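Local coordinates for protein biotin transporter BioY (Lactococcus lactis subsp. cremoris, PDB 4DVE) that binds biotin within the membrane as the substrate-binding S component of an energy-coupling factor (ECF) ABC transporter, at residues A[186-190]-A[191-195]. Residues are numbered along the deposited sequence; the frame is centred on the assembly and turned at random.
Sequences RLRKQ and GGFEL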
ATOM      1  N   ARG A 186     -15.595   7.443  -2.161  1.00 53.42           N
ATOM      2  CA  ARG A 186     -16.855   7.172  -1.453  1.00 56.12           C
ATOM      3  C   ARG A 186     -16.758   7.352   0.062  1.00 52.71           C
ATOM      4  O   ARG A 186     -17.601   8.027   0.667  1.00 52.55           O
ATOM      5  CB  ARG A 186     -17.389   5.763  -1.732  1.00 61.09           C
ATOM      6  CG  ARG A 186     -18.448   5.710  -2.804  1.00 71.26           C
ATOM      7  CD  ARG A 186     -18.690   4.282  -3.267  1.00 78.66           C
ATOM      8  NE  ARG A 186     -19.219   4.239  -4.632  1.00 84.84           N
ATOM      9  CZ  ARG A 186     -19.407   3.128  -5.340  1.00 88.12           C
ATOM     10  NH1 ARG A 186     -19.106   1.932  -4.829  1.00 87.39           N
ATOM     11  NH2 ARG A 186     -19.899   3.217  -6.576  1.00 91.79           N
ATOM     12  N   LEU A 187     -15.775   6.718   0.684  1.00 48.52           N
ATOM     13  CA  LEU A 187     -15.576   6.876   2.124  1.00 48.95           C
ATOM     14  C   LEU A 187     -15.381   8.335   2.542  1.00 50.62           C
ATOM     15  O   LEU A 187     -15.843   8.724   3.607  1.00 50.06           O
ATOM     16  CB  LEU A 187     -14.431   6.032   2.648  1.00 46.57           C
ATOM     17  CG  LEU A 187     -14.704   4.531   2.693  1.00 48.08           C
ATOM     18  CD1 LEU A 187     -13.416   3.834   3.123  1.00 42.99           C
ATOM     19  CD2 LEU A 187     -15.883   4.141   3.599  1.00 47.46           C
ATOM     20  N   ARG A 188     -14.721   9.128   1.695  1.00 49.42           N
ATOM     21  CA  ARG A 188     -14.468  10.517   1.995  1.00 51.62           C
ATOM     22  C   ARG A 188     -15.640  11.466   1.750  1.00 58.18           C
ATOM     23  O   ARG A 188     -15.662  12.530   2.339  1.00 54.66           O
ATOM     24  CB  ARG A 188     -13.361  11.060   1.130  1.00 49.84           C
ATOM     25  CG  ARG A 188     -11.933  10.774   1.571  1.00 51.19           C
ATOM     26  CD  ARG A 188     -11.107  11.909   0.974  1.00 53.85           C
ATOM     27  NE  ARG A 188      -9.958  11.359   0.415  1.00 56.03           N
ATOM     28  CZ  ARG A 188      -9.680  11.206  -0.877  1.00 51.76           C
ATOM     29  NH1 ARG A 188     -10.399  11.696  -1.895  1.00 50.85           N
ATOM     30  NH2 ARG A 188      -8.587  10.565  -1.109  1.00 42.04           N
ATOM     31  N   LYS A 189     -16.539  11.121   0.828  1.00 62.45           N
ATOM     32  CA  LYS A 189     -17.497  12.080   0.285  1.00 72.04           C
ATOM     33  C   LYS A 189     -18.366  12.625   1.418  1.00 78.59           C
ATOM     34  O   LYS A 189     -18.742  13.795   1.415  1.00 78.09           O
ATOM     35  CB  LYS A 189     -18.305  11.473  -0.881  1.00 75.25           C
ATOM     36  CG  LYS A 189     -19.798  11.315  -0.682  1.00 81.37           C
ATOM     37  CD  LYS A 189     -20.467  10.752  -1.929  1.00 86.64           C
ATOM     38  CE  LYS A 189     -20.436  11.743  -3.088  1.00 92.60           C
ATOM     39  NZ  LYS A 189     -21.521  11.495  -4.085  1.00 96.56           N
ATOM     40  N   GLN A 190     -18.667  11.762   2.380  1.00 84.02           N
ATOM     41  CA  GLN A 190     -18.944  12.196   3.741  1.00 95.41           C
ATOM     42  C   GLN A 190     -18.152  11.239   4.658  1.00 96.96           C
ATOM     43  O   GLN A 190     -18.189  10.028   4.441  1.00 98.97           O
ATOM     44  CB  GLN A 190     -20.454  12.208   4.033  1.00103.55           C
ATOM     45  CG  GLN A 190     -21.128  10.848   4.211  1.00111.07           C
ATOM     46  CD  GLN A 190     -21.268  10.431   5.670  1.00116.51           C
ATOM     47  OE1 GLN A 190     -20.463  10.813   6.522  1.00117.35           O
ATOM     48  NE2 GLN A 190     -22.300   9.645   5.965  1.00119.41           N
ATOM     49  N   GLY A 191     -17.444  11.747   5.672  1.00 91.05           N
ATOM     50  CA  GLY A 191     -17.550  13.133   6.134  1.00 88.18           C
ATOM     51  C   GLY A 191     -16.367  14.032   5.810  1.00 78.59           C
ATOM     52  O   GLY A 191     -16.381  14.730   4.771  1.00 76.40           O
ATOM     53  N   GLY A 192     -15.332  14.020   6.656  1.00 63.67           N
ATOM     54  CA  GLY A 192     -15.075  12.970   7.673  1.00 61.44           C
ATOM     55  C   GLY A 192     -13.574  12.585   7.705  1.00 55.93           C
ATOM     56  O   GLY A 192     -13.036  12.192   8.732  1.00 56.34           O
ATOM     57  N   PHE A 193     -12.907  12.717   6.567  1.00 46.93           N
ATOM     58  CA  PHE A 193     -11.465  12.456   6.463  1.00 45.01           C
ATOM     59  C   PHE A 193     -10.708  13.716   6.114  1.00 43.42           C
ATOM     60  O   PHE A 193      -9.494  13.702   5.924  1.00 41.29           O
ATOM     61  CB  PHE A 193     -11.255  11.351   5.447  1.00 44.47           C
ATOM     62  CG  PHE A 193     -11.737  10.034   5.943  1.00 43.83           C
ATOM     63  CD1 PHE A 193     -13.035   9.614   5.693  1.00 47.13           C
ATOM     64  CD2 PHE A 193     -10.934   9.265   6.745  1.00 42.56           C
ATOM     65  CE1 PHE A 193     -13.486   8.402   6.184  1.00 47.07           C
ATOM     66  CE2 PHE A 193     -11.374   8.055   7.243  1.00 44.20           C
ATOM     67  CZ  PHE A 193     -12.660   7.624   6.967  1.00 45.97           C
ATOM     68  N   GLU A 194     -11.459  14.811   6.087  1.00 42.33           N
ATOM     69  CA  GLU A 194     -10.988  16.132   5.721  1.00 46.22           C
ATOM     70  C   GLU A 194      -9.858  16.617   6.642  1.00 45.41           C
ATOM     71  O   GLU A 194      -8.932  17.305   6.187  1.00 43.01           O
ATOM     72  CB  GLU A 194     -12.215  17.072   5.741  1.00 52.91           C
ATOM     73  CG  GLU A 194     -11.983  18.519   6.093  1.00 58.00           C
ATOM     74  CD  GLU A 194     -11.634  18.780   7.541  1.00 56.02           C
ATOM     75  OE1 GLU A 194     -12.261  18.223   8.469  1.00 57.52           O
ATOM     76  OE2 GLU A 194     -10.703  19.589   7.743  1.00 58.80           O
ATOM     77  N   LEU A 195      -9.920  16.229   7.918  1.00 42.71           N
ATOM     78  CA  LEU A 195      -8.903  16.579   8.912  1.00 43.69           C
ATOM     79  C   LEU A 195      -7.496  16.201   8.407  1.00 42.75           C
ATOM     80  O   LEU A 195      -6.540  16.950   8.626  1.00 41.70           O
ATOM     81  CB  LEU A 195      -9.172  15.841  10.242  1.00 43.89           C
ATOM     82  CG  LEU A 195      -8.275  16.072  11.476  1.00 45.58           C
ATOM     83  CD1 LEU A 195      -8.206  17.551  11.844  1.00 44.46           C
ATOM     84  CD2 LEU A 195      -8.716  15.230  12.692  1.00 43.89           C
TER
HETATM   85  O   HOH W   1     -13.742  13.467   4.040  1.00 49.93           O
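Phe193 turns back against Leu187 and Arg188, meeting Leu187 O with its ring edge, at the C-terminal end of helix 170-189, the last helix of the BioY membrane bundle, where the chain turns through Gly191 and Gly192 into a short 3-10 segment. The helical ladder has lapsed by this point: Leu187 O and Gly191 N, which would pair in a continuing helix, stand 4.0 Å apart.

Phe193 CB lies 4.0 Å from Arg188 CG, an aliphatic contact close to the backbone. With CG set opposite its own carbonyl carbon (chi1 -70°), the ring is carried back along the helix end rather than out over the 3-10 segment. CD1 and CE1 then both border Leu187 O, at 3.6 and 3.5 Å, and CD1 also lies near Arg188 CA. The carbonyl oxygen sits near the ring plane, so the approach resembles a weak CH-to-oxygen contact. Leu187 CB adds a looser apolar touch to CE1, at 4.4 Å. Beyond these two residues the ring stacks with Tyr22 of helix 13-33. With an alanine here, the Leu187 carbonyl would probably lose its aromatic edge and Tyr22 its stacking partner, with just the CB contact to Arg188 CG remaining of the side-chain packing.

Beyond CG the Arg188 chain turns away from Phe193, and NH2 makes a salt bridge to Glu131 OE1 and a hydrogen bond to Gly60 O. The main chain of Arg188 serves the turn: one water donates to Arg188 O at 2.7 Å and accepts from Phe193 N at 2.8 Å, bridging the helix end to the returning chain.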